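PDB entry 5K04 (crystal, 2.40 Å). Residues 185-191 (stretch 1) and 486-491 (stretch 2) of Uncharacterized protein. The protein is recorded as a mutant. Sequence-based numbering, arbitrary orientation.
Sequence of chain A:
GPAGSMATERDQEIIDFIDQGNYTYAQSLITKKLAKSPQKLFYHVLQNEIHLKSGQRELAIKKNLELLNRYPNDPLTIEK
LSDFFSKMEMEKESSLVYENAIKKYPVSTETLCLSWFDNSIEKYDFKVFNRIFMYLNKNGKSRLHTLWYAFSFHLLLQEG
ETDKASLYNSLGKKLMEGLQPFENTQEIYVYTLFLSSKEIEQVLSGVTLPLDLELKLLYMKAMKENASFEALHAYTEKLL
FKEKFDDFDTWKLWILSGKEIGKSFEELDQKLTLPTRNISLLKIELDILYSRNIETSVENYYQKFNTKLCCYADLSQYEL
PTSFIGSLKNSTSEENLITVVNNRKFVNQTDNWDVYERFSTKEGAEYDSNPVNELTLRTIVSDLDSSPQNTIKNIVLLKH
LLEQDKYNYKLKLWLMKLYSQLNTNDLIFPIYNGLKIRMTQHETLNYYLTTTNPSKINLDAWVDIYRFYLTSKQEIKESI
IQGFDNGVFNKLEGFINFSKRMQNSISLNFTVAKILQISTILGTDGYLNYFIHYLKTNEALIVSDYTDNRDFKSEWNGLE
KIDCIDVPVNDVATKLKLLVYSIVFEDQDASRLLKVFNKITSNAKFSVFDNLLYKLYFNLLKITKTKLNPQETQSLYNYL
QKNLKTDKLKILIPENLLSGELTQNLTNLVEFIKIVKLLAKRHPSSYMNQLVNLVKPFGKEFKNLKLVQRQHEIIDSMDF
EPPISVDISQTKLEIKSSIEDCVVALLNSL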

# COMPACT_ATOMS: atom_id res chain seq x y z
N THR A 185 20.24 21.24 4.53
CA THR A 185 19.35 21.23 3.38
C THR A 185 17.90 20.97 3.76
O THR A 185 17.00 21.29 2.98
CB THR A 185 19.85 20.18 2.37
OG1 THR A 185 18.92 20.09 1.30
CG2 THR A 185 19.96 18.83 2.99
N GLN A 186 17.65 20.43 4.97
CA GLN A 186 16.28 20.27 5.46
C GLN A 186 15.65 21.61 5.79
O GLN A 186 14.48 21.86 5.46
CB GLN A 186 16.28 19.37 6.70
CG GLN A 186 16.73 17.94 6.44
CD GLN A 186 15.72 17.12 5.65
OE1 GLN A 186 14.62 17.57 5.33
NE2 GLN A 186 16.10 15.89 5.35
N GLU A 187 16.39 22.48 6.48
CA GLU A 187 15.87 23.81 6.80
C GLU A 187 15.60 24.60 5.52
O GLU A 187 14.55 25.24 5.39
CB GLU A 187 16.85 24.56 7.71
CG GLU A 187 17.27 23.80 8.95
CD GLU A 187 18.21 24.58 9.83
OE1 GLU A 187 18.73 25.63 9.38
OE2 GLU A 187 18.45 24.15 10.99
N ILE A 188 16.54 24.55 4.57
CA ILE A 188 16.34 25.23 3.29
C ILE A 188 15.10 24.68 2.60
O ILE A 188 14.28 25.45 2.07
CB ILE A 188 17.61 25.08 2.43
CG1 ILE A 188 18.79 25.82 3.07
CG2 ILE A 188 17.35 25.59 1.02
CD1 ILE A 188 20.13 25.63 2.36
N TYR A 189 14.92 23.36 2.61
CA TYR A 189 13.72 22.76 2.04
C TYR A 189 12.46 23.39 2.63
O TYR A 189 11.57 23.83 1.89
CB TYR A 189 13.74 21.24 2.25
CG TYR A 189 12.43 20.54 1.93
CD1 TYR A 189 12.09 20.21 0.61
CD2 TYR A 189 11.53 20.20 2.95
CE1 TYR A 189 10.87 19.58 0.31
CE2 TYR A 189 10.32 19.55 2.66
CZ TYR A 189 10.00 19.25 1.34
OH TYR A 189 8.82 18.63 1.06
N VAL A 190 12.38 23.47 3.97
CA VAL A 190 11.18 24.00 4.62
C VAL A 190 10.89 25.40 4.13
O VAL A 190 9.74 25.74 3.80
CB VAL A 190 11.32 23.98 6.16
CG1 VAL A 190 10.11 24.65 6.81
CG2 VAL A 190 11.45 22.56 6.66
N TYR A 191 11.93 26.23 4.08
CA TYR A 191 11.79 27.61 3.60
C TYR A 191 11.17 27.64 2.21
O TYR A 191 10.24 28.42 1.96
CB TYR A 191 13.18 28.28 3.63
CG TYR A 191 13.17 29.77 3.39
CD1 TYR A 191 12.19 30.57 3.93
CD2 TYR A 191 14.16 30.38 2.64
CE1 TYR A 191 12.16 31.93 3.71
CE2 TYR A 191 14.15 31.75 2.41
CZ TYR A 191 13.16 32.52 2.95
OH TYR A 191 13.15 33.89 2.73
N ASN A 486 14.47 14.27 14.75
CA ASN A 486 15.51 14.64 13.81
C ASN A 486 15.60 15.68 12.71
O ASN A 486 16.54 15.69 11.92
CB ASN A 486 16.10 13.39 13.17
CG ASN A 486 16.58 12.39 14.25
OD1 ASN A 486 17.72 12.45 14.71
ND2 ASN A 486 15.69 11.50 14.68
N GLY A 487 14.61 16.51 12.56
CA GLY A 487 14.79 17.27 11.33
C GLY A 487 14.57 16.91 9.89
O GLY A 487 15.11 17.57 9.01
N VAL A 488 13.82 15.83 9.65
CA VAL A 488 13.80 15.21 8.33
C VAL A 488 12.53 15.62 7.60
O VAL A 488 11.72 14.77 7.20
CB VAL A 488 13.94 13.69 8.43
CG1 VAL A 488 14.55 13.13 7.16
CG2 VAL A 488 14.80 13.33 9.64
N PHE A 489 12.38 16.93 7.39
CA PHE A 489 11.17 17.48 6.79
C PHE A 489 11.01 17.05 5.33
O PHE A 489 9.88 16.96 4.84
CB PHE A 489 11.20 19.00 6.95
CG PHE A 489 11.41 19.43 8.39
CD1 PHE A 489 10.38 19.36 9.30
CD2 PHE A 489 12.65 19.87 8.82
CE1 PHE A 489 10.57 19.72 10.61
CE2 PHE A 489 12.84 20.24 10.12
CZ PHE A 489 11.80 20.16 11.02
N ASN A 490 12.13 16.78 4.64
CA ASN A 490 12.23 16.10 3.33
C ASN A 490 11.30 14.90 3.16
O ASN A 490 10.90 14.58 2.04
CB ASN A 490 13.67 15.59 3.10
CG ASN A 490 14.47 16.54 2.29
OD1 ASN A 490 13.91 17.39 1.62
ND2 ASN A 490 15.78 16.40 2.33
N LYS A 491 11.02 14.20 4.26
CA LYS A 491 10.36 12.91 4.23
C LYS A 491 9.13 12.85 5.10
O LYS A 491 8.39 11.86 5.03
CB LYS A 491 11.33 11.81 4.70
CG LYS A 491 12.71 11.84 4.05
CD LYS A 491 12.63 11.54 2.54
CE LYS A 491 14.04 11.29 1.94
NZ LYS A 491 14.01 11.26 0.44

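A backbone amide with no acceptor in its own segment can be bound by a side chain from a distant part of the fold. The contact between residues 185-191 and 486-491, about 300 residues apart in sequence, illustrates the principle. Its centre is Gln186, whose CA-to-CB bond points toward the second stretch. With chi1 and chi2 both m, the side chain folds rather than extends, and its amide comes to lie beside the backbone of Phe489 and Asn490. Asn490 N donates to Gln186 OE1 at 2.7 Å and 164°, the one hydrogen bond across the contact. Phe489 N also lies near, 3.1 Å from Gln186 OE1, but its angle is poor; it makes instead a weak bond to Gly487 O, 3.2 Å away.

The m setting of chi1 places Gln186 CG 3.1 Å from Gly487 O; chi2, also m, then turns the amide, leaving Gln186 NE2 3.6 Å from Val488 CG1. Gln186 NE2 and Asn490 ND2, both donors, sit 3.1 Å apart without bonding; Asn490 ND2 is satisfied elsewhere in the structure. Gly487 itself follows a helix in a Schellman motif, with phi of 76° and psi of 17°, where a CB would jam against the preceding carbonyl oxygen.

One turn along the first helix, Tyr189 and Val190 add the apolar part. Chi1 of 169° (t) carries the Tyr189 ring to Asn490, and chi2 of 81° turns a face to it: Asn490 CA lies 4.3 Å from the ring centroid, 21° off the normal, a CH-pi contact, and Asn490 OD1 approaches Tyr189 CG to 3.5 Å over a face. Asn490 has chi1 of -97°, between wells. Phe489, chi1 m, presents its ring edge to Gln186 CB, while Val190 CG2 meets Phe489 CG obliquely at 3.6 Å.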